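Local coordinates for putative phosphoglycolate phosphatase (Lactobacillus delbrueckii, PDB 2HI0), which probably hydrolyses 2-phosphoglycolate to glycolate and phosphate, as a putative phosphatase of the haloacid dehalogenase superfamily, at residues Y4-F9 with L178-D183; K184-G189 with E235-E240; N121-Q124 with K128-V131. One frame throughout, in Å; residues are numbered along the deposited sequence.

Interaction 1 (Y4-F9 with L178-D183); sequences YKAAIF and LGVPRD
Ala-6, at the start of the central strand of the Rossmann-like sheet that marks the haloacid dehalogenase (HAD) fold, packs against two side chains of the turn leaving helix 169-178. Its CB meets Leu-178 CD1 at 3.6 Å and Val-180 CG2 at 4.1 Å, and Val-180 CB comes almost as near. One methyl group is thus touched by the last helical residue and by the second residue after it, with Gly-179 between them. That glycine has a positive phi of 74°, a common way for a chain to leave a helix, and the turn brings Leu-178 and Val-180 round to the same methyl. This is the close, buried part of the contact, and it is purely apolar: no hydrogen bond crosses between 4-9 and 178-183.

The other part lies at the edge and is open to solvent. Lys-5 brings only the root of its side chain to the contact, its CB lying 3.7 Å from Val-180 CG1, while the rest of the chain runs on extended toward NZ.

Outside the two segments, Leu-178 O accepts a hydrogen bond from Lys-128 NZ, which ties the helix end to the neighbouring strand 128-133. Arg-182 hydrogen-bonds Ser-172 OG through NH2 and Ser-201 O through NH1. The contact therefore joins the end of a helix, and the connection from it to strand 185-189, to the end of the sheet at which strand 6-9 begins. Val-180 serves both parts at once: with CG1 anti to its backbone N (chi1 179°), that methyl faces Lys-5 CB, and CG2 faces Ala-6 CB.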
loop_
_atom_site.group_PDB
_atom_site.type_symbol
_atom_site.label_atom_id
_atom_site.label_comp_id
_atom_site.label_asym_id
_atom_site.label_seq_id
_atom_site.Cartn_x
_atom_site.Cartn_y
_atom_site.Cartn_z
ATOM N N TYR A 4 8.556 -19.525 -5.531
ATOM C CA TYR A 4 9.053 -18.179 -5.432
ATOM C C TYR A 4 10.176 -18.168 -4.410
ATOM O O TYR A 4 10.029 -18.664 -3.282
ATOM C CB TYR A 4 7.952 -17.185 -5.041
ATOM C CG TYR A 4 6.776 -17.164 -5.980
ATOM C CD1 TYR A 4 6.931 -16.795 -7.325
ATOM C CD2 TYR A 4 5.512 -17.572 -5.558
ATOM C CE1 TYR A 4 5.829 -16.762 -8.181
ATOM C CE2 TYR A 4 4.438 -17.584 -6.427
ATOM C CZ TYR A 4 4.606 -17.190 -7.737
ATOM O OH TYR A 4 3.526 -17.187 -8.618
ATOM N N LYS A 5 11.312 -17.594 -4.807
ATOM C CA LYS A 5 12.441 -17.378 -3.909
ATOM C C LYS A 5 12.343 -16.018 -3.172
ATOM O O LYS A 5 13.057 -15.788 -2.208
ATOM C CB LYS A 5 13.743 -17.454 -4.713
ATOM C CG LYS A 5 13.980 -18.822 -5.315
ATOM C CD LYS A 5 15.270 -18.822 -6.119
ATOM C CE LYS A 5 15.464 -20.070 -6.967
ATOM N NZ LYS A 5 16.527 -19.751 -7.992
ATOM N N ALA A 6 11.471 -15.122 -3.635
ATOM C CA ALA A 6 11.264 -13.823 -2.977
ATOM C C ALA A 6 9.789 -13.475 -2.964
ATOM O O ALA A 6 9.110 -13.675 -3.951
ATOM C CB ALA A 6 12.077 -12.705 -3.646
ATOM N N ALA A 7 9.308 -12.944 -1.832
ATOM C CA ALA A 7 7.906 -12.473 -1.691
ATOM C C ALA A 7 8.014 -11.022 -1.278
ATOM O O ALA A 7 8.643 -10.701 -0.277
ATOM C CB ALA A 7 7.109 -13.293 -0.618
ATOM N N ILE A 8 7.437 -10.167 -2.115
ATOM C CA ILE A 8 7.504 -8.713 -1.993
ATOM C C ILE A 8 6.088 -8.252 -1.661
ATOM O O ILE A 8 5.157 -8.472 -2.457
ATOM C CB ILE A 8 7.993 -8.074 -3.292
ATOM C CG1 ILE A 8 9.319 -8.667 -3.729
ATOM C CG2 ILE A 8 8.147 -6.559 -3.102
ATOM C CD1 ILE A 8 9.706 -8.171 -5.176
ATOM N N PHE A 9 5.929 -7.639 -0.481
ATOM C CA PHE A 9 4.628 -7.268 0.060
ATOM C C PHE A 9 4.424 -5.747 0.023
ATOM O O PHE A 9 5.322 -4.952 0.351
ATOM C CB PHE A 9 4.504 -7.651 1.531
ATOM C CG PHE A 9 4.598 -9.128 1.794
ATOM C CD1 PHE A 9 5.820 -9.763 1.841
ATOM C CD2 PHE A 9 3.456 -9.881 1.922
ATOM C CE1 PHE A 9 5.894 -11.114 2.080
ATOM C CE2 PHE A 9 3.552 -11.247 2.183
ATOM C CZ PHE A 9 4.762 -11.840 2.239
ATOM N N LEU A 178 17.792 -8.062 -3.604
ATOM C CA LEU A 178 17.509 -9.465 -3.288
ATOM C C LEU A 178 18.310 -10.377 -4.202
ATOM O O LEU A 178 18.659 -11.477 -3.809
ATOM C CB LEU A 178 16.024 -9.845 -3.417
ATOM C CG LEU A 178 15.110 -9.153 -2.410
ATOM C CD1 LEU A 178 13.670 -9.720 -2.440
ATOM C CD2 LEU A 178 15.625 -9.186 -1.000
ATOM N N GLY A 179 18.566 -9.962 -5.436
ATOM C CA GLY A 179 19.324 -10.800 -6.362
ATOM C C GLY A 179 18.568 -12.004 -6.938
ATOM O O GLY A 179 19.186 -12.939 -7.452
ATOM N N VAL A 180 17.232 -11.955 -6.883
ATOM C CA VAL A 180 16.368 -13.045 -7.353
ATOM C C VAL A 180 15.797 -12.683 -8.719
ATOM O O VAL A 180 15.374 -11.538 -8.937
ATOM C CB VAL A 180 15.216 -13.316 -6.312
ATOM C CG1 VAL A 180 14.312 -14.397 -6.797
ATOM C CG2 VAL A 180 15.819 -13.680 -4.997
ATOM N N PRO A 181 15.800 -13.647 -9.671
ATOM C CA PRO A 181 15.196 -13.378 -10.962
ATOM C C PRO A 181 13.712 -13.039 -10.813
ATOM O O PRO A 181 13.014 -13.581 -9.931
ATOM C CB PRO A 181 15.392 -14.697 -11.735
ATOM C CG PRO A 181 16.550 -15.367 -11.058
ATOM C CD PRO A 181 16.392 -14.994 -9.601
ATOM N N ARG A 182 13.236 -12.127 -11.645
ATOM C CA ARG A 182 11.836 -11.683 -11.570
ATOM C C ARG A 182 10.794 -12.826 -11.708
ATOM O O ARG A 182 9.664 -12.744 -11.139
ATOM C CB ARG A 182 11.570 -10.600 -12.598
ATOM C CG ARG A 182 12.322 -9.328 -12.299
ATOM C CD ARG A 182 12.379 -8.345 -13.490
ATOM N NE ARG A 182 13.277 -7.221 -13.161
ATOM C CZ ARG A 182 12.865 -6.107 -12.579
ATOM N NH1 ARG A 182 11.585 -5.960 -12.252
ATOM N NH2 ARG A 182 13.725 -5.151 -12.279
ATOM N N ASP A 183 11.159 -13.884 -12.415
ATOM C CA ASP A 183 10.237 -15.012 -12.592
ATOM C C ASP A 183 10.134 -15.889 -11.319
ATOM O O ASP A 183 9.286 -16.781 -11.249
ATOM C CB ASP A 183 10.664 -15.851 -13.816
ATOM C CG ASP A 183 12.060 -16.421 -13.666
ATOM O OD1 ASP A 183 13.039 -15.665 -13.876
ATOM O OD2 ASP A 183 12.183 -17.622 -13.326
#

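Interaction 2 (K184-G189 with E235-E240)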
loop_
_atom_site.group_PDB
_atom_site.type_symbol
_atom_site.label_atom_id
_atom_site.label_comp_id
_atom_site.label_asym_id
_atom_site.label_seq_id
_atom_site.Cartn_x
_atom_site.Cartn_y
_atom_site.Cartn_z
ATOM N N LYS A 184 11.023 -15.645 -10.343
ATOM C CA LYS A 184 10.997 -16.309 -9.038
ATOM C C LYS A 184 10.570 -15.345 -7.939
ATOM O O LYS A 184 10.784 -15.628 -6.753
ATOM C CB LYS A 184 12.383 -16.933 -8.700
ATOM C CG LYS A 184 12.753 -18.204 -9.541
ATOM C CD LYS A 184 11.889 -19.440 -9.138
ATOM C CE LYS A 184 12.388 -20.729 -9.756
ATOM N NZ LYS A 184 11.379 -21.853 -9.678
ATOM N N CYS A 185 10.008 -14.201 -8.331
ATOM C CA CYS A 185 9.438 -13.235 -7.381
ATOM C C CYS A 185 7.900 -13.243 -7.453
ATOM O O CYS A 185 7.326 -13.493 -8.508
ATOM C CB CYS A 185 9.920 -11.811 -7.694
ATOM S SG CYS A 185 11.632 -11.532 -7.451
ATOM N N VAL A 186 7.235 -12.976 -6.328
ATOM C CA VAL A 186 5.803 -12.709 -6.348
ATOM C C VAL A 186 5.530 -11.424 -5.530
ATOM O O VAL A 186 6.207 -11.143 -4.551
ATOM C CB VAL A 186 4.983 -13.936 -5.833
ATOM C CG1 VAL A 186 5.315 -14.246 -4.372
ATOM C CG2 VAL A 186 3.468 -13.735 -6.017
ATOM N N TYR A 187 4.590 -10.633 -6.011
ATOM C CA TYR A 187 4.198 -9.406 -5.333
ATOM C C TYR A 187 2.837 -9.673 -4.702
ATOM O O TYR A 187 1.965 -10.266 -5.325
ATOM C CB TYR A 187 4.120 -8.226 -6.318
ATOM C CG TYR A 187 4.091 -6.901 -5.593
ATOM C CD1 TYR A 187 5.249 -6.227 -5.199
ATOM C CD2 TYR A 187 2.876 -6.395 -5.175
ATOM C CE1 TYR A 187 5.172 -5.043 -4.443
ATOM C CE2 TYR A 187 2.800 -5.218 -4.439
ATOM C CZ TYR A 187 3.946 -4.554 -4.080
ATOM O OH TYR A 187 3.827 -3.393 -3.313
ATOM N N ILE A 188 2.644 -9.208 -3.483
ATOM C CA ILE A 188 1.424 -9.492 -2.694
ATOM C C ILE A 188 0.829 -8.153 -2.289
ATOM O O ILE A 188 1.496 -7.330 -1.679
ATOM C CB ILE A 188 1.719 -10.291 -1.454
ATOM C CG1 ILE A 188 2.437 -11.621 -1.787
ATOM C CG2 ILE A 188 0.410 -10.496 -0.635
ATOM C CD1 ILE A 188 3.909 -11.564 -1.456
ATOM N N GLY A 189 -0.436 -7.928 -2.616
ATOM C CA GLY A 189 -1.058 -6.655 -2.197
ATOM C C GLY A 189 -2.582 -6.671 -2.251
ATOM O O GLY A 189 -3.175 -7.667 -2.655
ATOM N N GLU A 235 0.320 -20.752 1.546
ATOM C CA GLU A 235 0.180 -21.817 0.557
ATOM C C GLU A 235 0.365 -21.308 -0.878
ATOM O O GLU A 235 1.003 -21.969 -1.704
ATOM C CB GLU A 235 -1.163 -22.526 0.739
ATOM C CG GLU A 235 -1.264 -23.227 2.088
ATOM C CD GLU A 235 -2.640 -23.797 2.365
ATOM O OE1 GLU A 235 -3.456 -23.871 1.415
ATOM O OE2 GLU A 235 -2.888 -24.172 3.533
ATOM N N ALA A 236 -0.153 -20.104 -1.156
ATOM C CA ALA A 236 -0.022 -19.483 -2.484
ATOM C C ALA A 236 1.437 -19.169 -2.784
ATOM O O ALA A 236 1.924 -19.381 -3.922
ATOM C CB ALA A 236 -0.852 -18.237 -2.583
ATOM N N ILE A 237 2.159 -18.686 -1.779
ATOM C CA ILE A 237 3.557 -18.308 -1.990
ATOM C C ILE A 237 4.403 -19.575 -2.178
ATOM O O ILE A 237 5.331 -19.570 -2.984
ATOM C CB ILE A 237 4.100 -17.392 -0.849
ATOM C CG1 ILE A 237 3.429 -16.020 -0.885
ATOM C CG2 ILE A 237 5.642 -17.251 -0.944
ATOM C CD1 ILE A 237 3.545 -15.219 0.385
ATOM N N LEU A 238 4.082 -20.661 -1.457
ATOM C CA LEU A 238 4.860 -21.912 -1.482
ATOM C C LEU A 238 4.420 -22.840 -2.620
ATOM O O LEU A 238 5.113 -23.796 -2.951
ATOM C CB LEU A 238 4.776 -22.634 -0.121
ATOM C CG LEU A 238 5.392 -21.869 1.056
ATOM C CD1 LEU A 238 5.125 -22.628 2.378
ATOM C CD2 LEU A 238 6.882 -21.572 0.846
ATOM N N GLY A 239 3.288 -22.526 -3.242
ATOM C CA GLY A 239 2.699 -23.363 -4.286
ATOM C C GLY A 239 2.107 -24.663 -3.781
ATOM O O GLY A 239 1.895 -25.609 -4.563
ATOM N N GLU A 240 1.845 -24.728 -2.479
ATOM C CA GLU A 240 1.200 -25.884 -1.883
ATOM C C GLU A 240 -0.340 -25.711 -1.945
ATOM O O GLU A 240 -1.126 -26.672 -1.843
ATOM C CB GLU A 240 1.731 -26.151 -0.453
ATOM C CG GLU A 240 1.861 -24.958 0.470
ATOM O OXT GLU A 240 -0.864 -24.596 -2.128
#
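Ile-237, near the end of the C-terminal helix 230-238, meets two residues of strand 185-189, Val-186 and Ile-188. Its CB does not aim straight at the strand, but CG1 stands anti to the carbonyl carbon (chi1 -68°) and the chain beyond it is extended, which carries the tip inward. Starting from CB, the first atom to touch is CG1, 4.3 Å from Val-186 CG1. The other branch, CG2, turns to helix 115-124 and packs on Leu-122 CD2 at 3.8 Å. At the end, CD1 reaches Ile-188 CD1 at 4.1 Å, the two isoleucine side chains crossing at about a right angle. These are loose van der Waals contacts between buried methyl and methylene groups, and no hydrogen bond joins the segments.

Val-186 and Ile-188 are two apart in the strand and so present their side chains to the same face of the sheet. Helix 230-238 covers part of that face, with Ile-237 also resting on Ile-206 of the adjoining strand 204-208. On the other flank Ile-188 touches Ala-7 and Phe-9 of strand 6-9, placing this helix-on-sheet packing beside the central strand.

Interaction 3 (N121-Q124 with K128-V131)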
loop_
_atom_site.group_PDB
_atom_site.type_symbol
_atom_site.label_atom_id
_atom_site.label_comp_id
_atom_site.label_asym_id
_atom_site.label_seq_id
_atom_site.Cartn_x
_atom_site.Cartn_y
_atom_site.Cartn_z
ATOM N N ASN A 121 7.337 -18.352 9.044
ATOM C CA ASN A 121 7.255 -19.603 8.321
ATOM C C ASN A 121 7.945 -19.472 6.979
ATOM O O ASN A 121 8.657 -20.388 6.538
ATOM C CB ASN A 121 5.801 -20.019 8.094
ATOM C CG ASN A 121 5.083 -20.456 9.379
ATOM O OD1 ASN A 121 5.708 -20.648 10.433
ATOM N ND2 ASN A 121 3.754 -20.571 9.298
ATOM N N LEU A 122 7.728 -18.346 6.292
ATOM C CA LEU A 122 8.371 -18.191 4.966
ATOM C C LEU A 122 9.898 -18.124 5.091
ATOM O O LEU A 122 10.615 -18.683 4.253
ATOM C CB LEU A 122 7.820 -16.971 4.228
ATOM C CG LEU A 122 6.353 -17.020 3.751
ATOM C CD1 LEU A 122 6.002 -15.640 3.224
ATOM C CD2 LEU A 122 6.058 -18.101 2.712
ATOM N N ARG A 123 10.410 -17.430 6.097
ATOM C CA ARG A 123 11.861 -17.313 6.268
ATOM C C ARG A 123 12.408 -18.711 6.567
ATOM O O ARG A 123 13.468 -19.070 6.060
ATOM C CB ARG A 123 12.216 -16.357 7.400
ATOM C CG ARG A 123 11.816 -14.925 7.119
ATOM C CD ARG A 123 11.924 -14.057 8.369
ATOM N NE ARG A 123 13.226 -14.235 9.014
ATOM C CZ ARG A 123 14.375 -13.746 8.547
ATOM N NH1 ARG A 123 14.417 -13.022 7.420
ATOM N NH2 ARG A 123 15.497 -13.963 9.225
ATOM N N GLN A 124 11.663 -19.509 7.331
ATOM C CA GLN A 124 12.099 -20.890 7.648
ATOM C C GLN A 124 12.198 -21.748 6.382
ATOM O O GLN A 124 13.011 -22.671 6.331
ATOM C CB GLN A 124 11.182 -21.558 8.690
ATOM N N LYS A 128 13.031 -15.155 0.569
ATOM C CA LYS A 128 13.441 -13.797 0.895
ATOM C C LYS A 128 12.210 -12.903 0.960
ATOM O O LYS A 128 11.311 -13.050 0.137
ATOM C CB LYS A 128 14.404 -13.286 -0.180
ATOM C CG LYS A 128 15.710 -14.012 -0.256
ATOM C CD LYS A 128 16.711 -13.294 -1.121
ATOM C CE LYS A 128 18.072 -13.957 -1.074
ATOM N NZ LYS A 128 19.117 -12.890 -1.172
ATOM N N LEU A 129 12.167 -11.967 1.921
ATOM C CA LEU A 129 10.988 -11.162 2.168
ATOM C C LEU A 129 11.331 -9.683 2.060
ATOM O O LEU A 129 12.343 -9.228 2.509
ATOM C CB LEU A 129 10.381 -11.431 3.533
ATOM C CG LEU A 129 10.090 -12.881 3.962
ATOM C CD1 LEU A 129 9.614 -12.867 5.461
ATOM C CD2 LEU A 129 9.053 -13.562 3.014
ATOM N N ALA A 130 10.448 -8.933 1.425
ATOM C CA ALA A 130 10.603 -7.467 1.224
ATOM C C ALA A 130 9.269 -6.756 1.334
ATOM O O ALA A 130 8.207 -7.366 1.204
ATOM C CB ALA A 130 11.267 -7.174 -0.134
ATOM N N VAL A 131 9.353 -5.460 1.624
ATOM C CA VAL A 131 8.224 -4.526 1.623
ATOM C C VAL A 131 8.542 -3.415 0.628
ATOM O O VAL A 131 9.620 -2.846 0.658
ATOM C CB VAL A 131 7.990 -3.880 2.987
ATOM C CG1 VAL A 131 6.804 -2.814 2.908
ATOM C CG2 VAL A 131 7.759 -4.913 4.036
#
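Leu-129, on strand 128-133, buries the most surface in this contact and divides its two methyls between neighbouring residues of helix 115-124. Leu-129 CD2 lies 3.7 Å from Leu-122 CD1 and 3.8 Å from Leu-122 CB. Leu-129 CD1 comes within 3.4 Å of Arg-123 CG and 3.9 Å of Arg-123 CD. The fork at Leu-129 CG thus straddles consecutive helical residues, with CG itself 4.1 Å from Arg-123 CG.

Leu-122 is the buried half of the helical pair, and its side chain crosses that of Leu-129 at about a right angle. Arg-123 is the exposed half. Its CG and CD lie against Leu-129 CD1, and a bend at chi3 (50°) turns the guanidinium away beyond them, where NH1 makes a weak hydrogen bond to Ser-151 O. Cutting Leu-129 back to an alanine would probably open a gap beside Leu-122 and take away the apolar support on which the Arg-123 methylenes rest.

The short turn between Gln-124 and Lys-128 makes this a helix-loop-strand unit of the α/β fold, the helix packing on the strand that follows it. Leu-129 also touches Ala-7 and Phe-9 of strand 6-9, and its backbone N bonds to Asp-153 OD2. Helix 115-124 therefore lies over strands 128-133 and 6-9, with Leu-122 also touching Leu-238 of helix 230-238.

In the fold
From the N terminus, strand 6-9 comes first, and interaction 1 closes the longest loop by bringing 178-183 back to it. Interaction 3 is nested inside that loop, a short closure between helix 115-124 and the strand after it. Interaction 2 follows in series, joining strand 185-189 to the C-terminal helix. All three reach one parallel sheet, where strand 6-9 lies between 128-133 and 185-189: Phe-9 N lies 2.8 Å from Ala-130 O, and Ile-8 O 2.8 Å from Ile-188 N, both probable hydrogen bonds. Just beyond strand 6-9, Asp-10 and Asp-12 join Asp-190, which follows strand 185-189, at the bound sodium ion.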